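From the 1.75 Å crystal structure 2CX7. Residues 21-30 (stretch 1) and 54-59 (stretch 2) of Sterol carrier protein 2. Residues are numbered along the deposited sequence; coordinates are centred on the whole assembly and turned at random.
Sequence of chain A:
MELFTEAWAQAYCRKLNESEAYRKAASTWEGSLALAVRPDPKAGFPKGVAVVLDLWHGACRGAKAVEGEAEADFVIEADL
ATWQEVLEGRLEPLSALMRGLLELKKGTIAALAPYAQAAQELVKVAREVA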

ATOM      1  N   ALA A  21      -6.214 -14.958  -3.747  1.00 22.53           N
ATOM      2  CA  ALA A  21      -6.786 -14.486  -2.485  1.00 19.70           C
ATOM      3  C   ALA A  21      -7.099 -12.997  -2.557  1.00 19.43           C
ATOM      4  O   ALA A  21      -8.172 -12.551  -2.142  1.00 17.59           O
ATOM      5  CB  ALA A  21      -5.822 -14.768  -1.327  1.00 23.92           C
ATOM      6  N   TYR A  22      -6.158 -12.221  -3.082  1.00 17.71           N
ATOM      7  CA  TYR A  22      -6.395 -10.792  -3.216  1.00 17.16           C
ATOM      8  C   TYR A  22      -7.493 -10.554  -4.255  1.00 17.30           C
ATOM      9  O   TYR A  22      -8.372  -9.705  -4.073  1.00 15.46           O
ATOM     10  CB  TYR A  22      -5.130 -10.054  -3.663  1.00 13.60           C
ATOM     11  CG  TYR A  22      -5.429  -8.606  -3.950  1.00 14.81           C
ATOM     12  CD1 TYR A  22      -5.769  -7.731  -2.920  1.00 20.43           C
ATOM     13  CD2 TYR A  22      -5.488  -8.135  -5.260  1.00 12.77           C
ATOM     14  CE1 TYR A  22      -6.172  -6.423  -3.189  1.00 16.54           C
ATOM     15  CE2 TYR A  22      -5.882  -6.842  -5.539  1.00 16.41           C
ATOM     16  CZ  TYR A  22      -6.226  -5.988  -4.499  1.00 13.56           C
ATOM     17  OH  TYR A  22      -6.637  -4.705  -4.787  1.00 12.66           O
ATOM     18  N   ARG A  23      -7.435 -11.313  -5.342  1.00 17.68           N
ATOM     19  CA  ARG A  23      -8.400 -11.188  -6.428  1.00 17.54           C
ATOM     20  C   ARG A  23      -9.826 -11.361  -5.911  1.00 17.52           C
ATOM     21  O   ARG A  23     -10.721 -10.612  -6.292  1.00 21.04           O
ATOM     22  CB  ARG A  23      -8.100 -12.234  -7.507  1.00 15.80           C
ATOM     23  CG  ARG A  23      -8.622 -11.885  -8.899  1.00 18.04           C
ATOM     24  CD  ARG A  23      -8.305 -13.011  -9.853  1.00 20.14           C
ATOM     25  NE  ARG A  23      -6.867 -13.250  -9.924  1.00 21.46           N
ATOM     26  CZ  ARG A  23      -6.321 -14.440 -10.137  1.00 19.33           C
ATOM     27  NH1 ARG A  23      -7.097 -15.500 -10.291  1.00 19.33           N
ATOM     28  NH2 ARG A  23      -5.002 -14.567 -10.199  1.00 20.90           N
ATOM     29  N   LYS A  24     -10.031 -12.348  -5.043  1.00 18.54           N
ATOM     30  CA  LYS A  24     -11.352 -12.602  -4.473  1.00 22.01           C
ATOM     31  C   LYS A  24     -11.751 -11.494  -3.501  1.00 18.55           C
ATOM     32  O   LYS A  24     -12.849 -10.943  -3.598  1.00 22.13           O
ATOM     33  CB  LYS A  24     -11.375 -13.951  -3.741  1.00 24.93           C
ATOM     34  CG  LYS A  24     -11.287 -15.165  -4.644  1.00 33.56           C
ATOM     35  CD  LYS A  24     -11.514 -16.456  -3.855  1.00 41.25           C
ATOM     36  CE  LYS A  24     -11.395 -17.683  -4.749  1.00 39.29           C
ATOM     37  NZ  LYS A  24     -10.026 -17.824  -5.325  1.00 46.05           N
ATOM     38  N   ALA A  25     -10.849 -11.159  -2.580  1.00 17.04           N
ATOM     39  CA  ALA A  25     -11.102 -10.127  -1.573  1.00 18.27           C
ATOM     40  C   ALA A  25     -11.435  -8.744  -2.119  1.00 18.29           C
ATOM     41  O   ALA A  25     -12.240  -8.010  -1.532  1.00 19.46           O
ATOM     42  CB  ALA A  25      -9.906 -10.022  -0.632  1.00 21.70           C
ATOM     43  N   ALA A  26     -10.815  -8.381  -3.237  1.00 15.83           N
ATOM     44  CA  ALA A  26     -11.029  -7.073  -3.834  1.00 15.12           C
ATOM     45  C   ALA A  26     -11.889  -7.107  -5.099  1.00 15.69           C
ATOM     46  O   ALA A  26     -11.823  -6.193  -5.915  1.00 13.87           O
ATOM     47  CB  ALA A  26      -9.667  -6.436  -4.147  1.00 18.00           C
ATOM     48  N   SER A  27     -12.705  -8.147  -5.249  1.00 17.29           N
ATOM     49  CA  SER A  27     -13.535  -8.289  -6.446  1.00 21.40           C
ATOM     50  C   SER A  27     -14.343  -7.050  -6.853  1.00 18.26           C
ATOM     51  O   SER A  27     -14.492  -6.776  -8.042  1.00 19.53           O
ATOM     52  CB  SER A  27     -14.467  -9.499  -6.311  1.00 22.36           C
ATOM     53  OG  SER A  27     -15.365  -9.358  -5.224  1.00 26.49           O
ATOM     54  N   THR A  28     -14.854  -6.292  -5.887  1.00 16.20           N
ATOM     55  CA  THR A  28     -15.633  -5.108  -6.231  1.00 16.11           C
ATOM     56  C   THR A  28     -14.939  -3.801  -5.860  1.00 19.40           C
ATOM     57  O   THR A  28     -15.564  -2.745  -5.790  1.00 22.12           O
ATOM     58  CB  THR A  28     -17.027  -5.166  -5.577  1.00 19.81           C
ATOM     59  OG1 THR A  28     -16.884  -5.436  -4.180  1.00 25.20           O
ATOM     60  CG2 THR A  28     -17.869  -6.273  -6.217  1.00 27.75           C
ATOM     61  N   TRP A  29     -13.634  -3.870  -5.640  1.00 21.32           N
ATOM     62  CA  TRP A  29     -12.871  -2.680  -5.296  1.00 19.13           C
ATOM     63  C   TRP A  29     -12.568  -1.800  -6.502  1.00 16.50           C
ATOM     64  O   TRP A  29     -12.225  -2.296  -7.565  1.00 17.99           O
ATOM     65  CB  TRP A  29     -11.535  -3.060  -4.648  1.00 19.41           C
ATOM     66  CG  TRP A  29     -10.619  -1.874  -4.509  1.00 14.17           C
ATOM     67  CD1 TRP A  29      -9.770  -1.366  -5.458  1.00 15.91           C
ATOM     68  CD2 TRP A  29     -10.558  -0.981  -3.399  1.00 14.45           C
ATOM     69  NE1 TRP A  29      -9.192  -0.203  -5.003  1.00 14.54           N
ATOM     70  CE2 TRP A  29      -9.658   0.055  -3.742  1.00 14.50           C
ATOM     71  CE3 TRP A  29     -11.182  -0.950  -2.144  1.00 19.27           C
ATOM     72  CZ2 TRP A  29      -9.366   1.110  -2.871  1.00 16.22           C
ATOM     73  CZ3 TRP A  29     -10.894   0.097  -1.279  1.00 17.21           C
ATOM     74  CH2 TRP A  29      -9.991   1.114  -1.647  1.00 19.55           C
ATOM     75  N   GLU A  30     -12.701  -0.491  -6.318  1.00 17.14           N
ATOM     76  CA  GLU A  30     -12.369   0.482  -7.354  1.00 18.39           C
ATOM     77  C   GLU A  30     -11.677   1.658  -6.679  1.00 19.90           C
ATOM     78  O   GLU A  30     -12.108   2.119  -5.626  1.00 25.71           O
ATOM     79  CB  GLU A  30     -13.617   0.978  -8.090  1.00 23.58           C
ATOM     80  CG  GLU A  30     -14.199  -0.001  -9.085  1.00 19.02           C
ATOM     81  CD  GLU A  30     -15.546   0.466  -9.633  1.00 23.00           C
ATOM     82  OE1 GLU A  30     -15.805   1.688  -9.634  1.00 24.65           O
ATOM     83  OE2 GLU A  30     -16.338  -0.392 -10.064  1.00 27.88           O
ATOM     84  N   ASP A  54      -2.933   1.257  -9.108  1.00 15.93           N
ATOM     85  CA  ASP A  54      -4.169   1.477  -9.866  1.00 15.65           C
ATOM     86  C   ASP A  54      -4.914   0.154  -9.728  1.00 17.35           C
ATOM     87  O   ASP A  54      -4.770  -0.742 -10.559  1.00 24.64           O
ATOM     88  CB  ASP A  54      -3.833   1.759 -11.334  1.00 18.06           C
ATOM     89  CG  ASP A  54      -5.066   1.999 -12.190  1.00 21.24           C
ATOM     90  OD1 ASP A  54      -6.193   2.014 -11.651  1.00 25.35           O
ATOM     91  OD2 ASP A  54      -4.903   2.178 -13.412  1.00 25.29           O
ATOM     92  N   LEU A  55      -5.697   0.025  -8.661  1.00 15.70           N
ATOM     93  CA  LEU A  55      -6.414  -1.212  -8.373  1.00 13.48           C
ATOM     94  C   LEU A  55      -7.833  -1.213  -8.931  1.00 19.51           C
ATOM     95  O   LEU A  55      -8.513  -0.194  -8.886  1.00 18.79           O
ATOM     96  CB  LEU A  55      -6.447  -1.424  -6.857  1.00 12.11           C
ATOM     97  CG  LEU A  55      -5.078  -1.423  -6.159  1.00 10.99           C
ATOM     98  CD1 LEU A  55      -5.251  -1.404  -4.660  1.00 13.13           C
ATOM     99  CD2 LEU A  55      -4.274  -2.641  -6.598  1.00 13.27           C
ATOM    100  N   TRP A  56      -8.282  -2.365  -9.424  1.00 19.70           N
ATOM    101  CA  TRP A  56      -9.622  -2.458  -9.992  1.00 20.79           C
ATOM    102  C   TRP A  56     -10.190  -3.874 -10.063  1.00 15.67           C
ATOM    103  O   TRP A  56      -9.666  -4.743 -10.772  1.00 15.51           O
ATOM    104  CB  TRP A  56      -9.630  -1.834 -11.391  1.00 21.06           C
ATOM    105  CG  TRP A  56     -11.009  -1.689 -11.988  1.00 27.86           C
ATOM    106  CD1 TRP A  56     -11.708  -2.631 -12.682  1.00 28.48           C
ATOM    107  CD2 TRP A  56     -11.842  -0.526 -11.936  1.00 28.14           C
ATOM    108  NE1 TRP A  56     -12.926  -2.126 -13.072  1.00 31.37           N
ATOM    109  CE2 TRP A  56     -13.034  -0.835 -12.627  1.00 28.04           C
ATOM    110  CE3 TRP A  56     -11.695   0.751 -11.375  1.00 30.14           C
ATOM    111  CZ2 TRP A  56     -14.079   0.089 -12.774  1.00 35.57           C
ATOM    112  CZ3 TRP A  56     -12.729   1.668 -11.520  1.00 36.16           C
ATOM    113  CH2 TRP A  56     -13.910   1.331 -12.215  1.00 36.56           C
ATOM    114  N   HIS A  57     -11.261  -4.100  -9.308  1.00 16.55           N
ATOM    115  CA  HIS A  57     -11.957  -5.382  -9.284  1.00 16.41           C
ATOM    116  C   HIS A  57     -11.089  -6.620  -9.103  1.00 19.37           C
ATOM    117  O   HIS A  57     -11.292  -7.624  -9.786  1.00 21.25           O
ATOM    118  CB  HIS A  57     -12.792  -5.548 -10.559  1.00 22.59           C
ATOM    119  CG  HIS A  57     -13.845  -4.498 -10.736  1.00 25.81           C
ATOM    120  ND1 HIS A  57     -14.793  -4.559 -11.737  1.00 30.08           N
ATOM    121  CD2 HIS A  57     -14.084  -3.346 -10.064  1.00 28.40           C
ATOM    122  CE1 HIS A  57     -15.568  -3.491 -11.674  1.00 26.15           C
ATOM    123  NE2 HIS A  57     -15.158  -2.738 -10.669  1.00 26.51           N
ATOM    124  N   GLY A  58     -10.129  -6.556  -8.185  1.00 17.04           N
ATOM    125  CA  GLY A  58      -9.288  -7.712  -7.932  1.00 17.92           C
ATOM    126  C   GLY A  58      -7.967  -7.725  -8.670  1.00 17.14           C
ATOM    127  O   GLY A  58      -7.098  -8.549  -8.373  1.00 17.42           O
ATOM    128  N   ALA A  59      -7.810  -6.820  -9.628  1.00 14.54           N
ATOM    129  CA  ALA A  59      -6.582  -6.743 -10.401  1.00 15.47           C
ATOM    130  C   ALA A  59      -5.788  -5.479 -10.110  1.00 18.15           C
ATOM    131  O   ALA A  59      -6.298  -4.513  -9.528  1.00 15.36           O
ATOM    132  CB  ALA A  59      -6.909  -6.791 -11.898  1.00 14.41           C
TER
HETATM  133  O   HOH W   1      -8.271  -4.622  -7.198  1.00 16.99           O
HETATM  134  O   HOH W   2      -5.439 -10.672  -8.979  1.00 19.44           O
HETATM  135  O   HOH W   3     -12.171 -10.623  -8.886  1.00 43.88           O

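Residues 21-30 run from the end of a helix through a type I turn (Ala26 to Trp29) to Glu30, and pack against residues 54-59, where a strand gives way to a type I' turn (Trp56 to Ala59). Together the two stretches bury 530 Å², and Gly58, His57 and Glu30 have the most surface covered.

Gly58 is buried against the end of the helix, its CA 3.9 Å from Arg23 CA. A CB built here would lie 2.7 Å from Arg23 O, a clash, and the backbone angles (phi 96°, psi -11°) would also jam it against the carbonyl of His57; glycine fits on both counts. The close approach lets Gly58 O lie 3.5 Å from Arg23 CA in a CA-H...O contact, and 3.5 Å from Tyr22 CE2. Gly58 N comes within 2.9 Å of Ala26 O, but the angle is too poor for a hydrogen bond. Its proton goes instead to water 1, which lies 2.9 Å from Gly58 N and accepts from it, donates to Ala59 O (3.1 Å), and is hydrogen-bonded to Tyr22 OH (2.9 Å). One water thus ties the helix to the turn. Ala26 O is occupied within its own turn, accepting from Trp29 N at 3.0 Å.

His57 holds the preceding turn position, also with positive phi (49°), and the turn is closed by Ala59 N donating to Trp56 O at 3.0 Å. His57 N donates to Trp29 O at 2.7 Å and 171°, a short, nearly straight bond between the two backbones. Trp29 O also receives a CA-H...O contact from Trp56 CA (3.6 Å), and Ser27 O one from His57 CA (3.1 Å). Although the CA-to-CB bond of His57 points away overall, chi1 in the m well brings the imidazole back to stretch 1, where His57 NE2 donates to Glu30 OE2 at 2.7 Å and 174°. The carboxylate oxygen lies at the ring edge, near its plane, as a lone-pair acceptor should.

Glu30 pairs with Trp56 as an antiparallel, non-hydrogen-bonded bridge, CA to CA 4.8 Å, with both side chains on the same face of the sheet. The chain of Glu30 is extended at chi2 (t) and lies over one face of the Trp56 indole: Glu30 CG sits 3.3 Å from the centroid of the six-membered ring, 12° off its normal, and Glu30 CD is 3.2 Å from Trp56 CH2. The long side chain can thus lie across the indole, with Glu30 CG over the six-membered ring, and still reach His57 NE2 with Glu30 OE2.

Beneath this exposed cluster, Leu55 points toward stretch 1 and is buried, with its side chain packed against those of Trp29 and Tyr22. Leu55 CB is 3.5 Å from Trp29 NE1 and 3.6 Å from Trp29 CD1, while Leu55 CD1 lies 3.6 Å from Tyr22 OH. Tyr22 and Trp29, both t at chi1, extend their ring ends to stretch 2; tyrosine suits its place by combining this apolar packing with a hydroxyl for water 1.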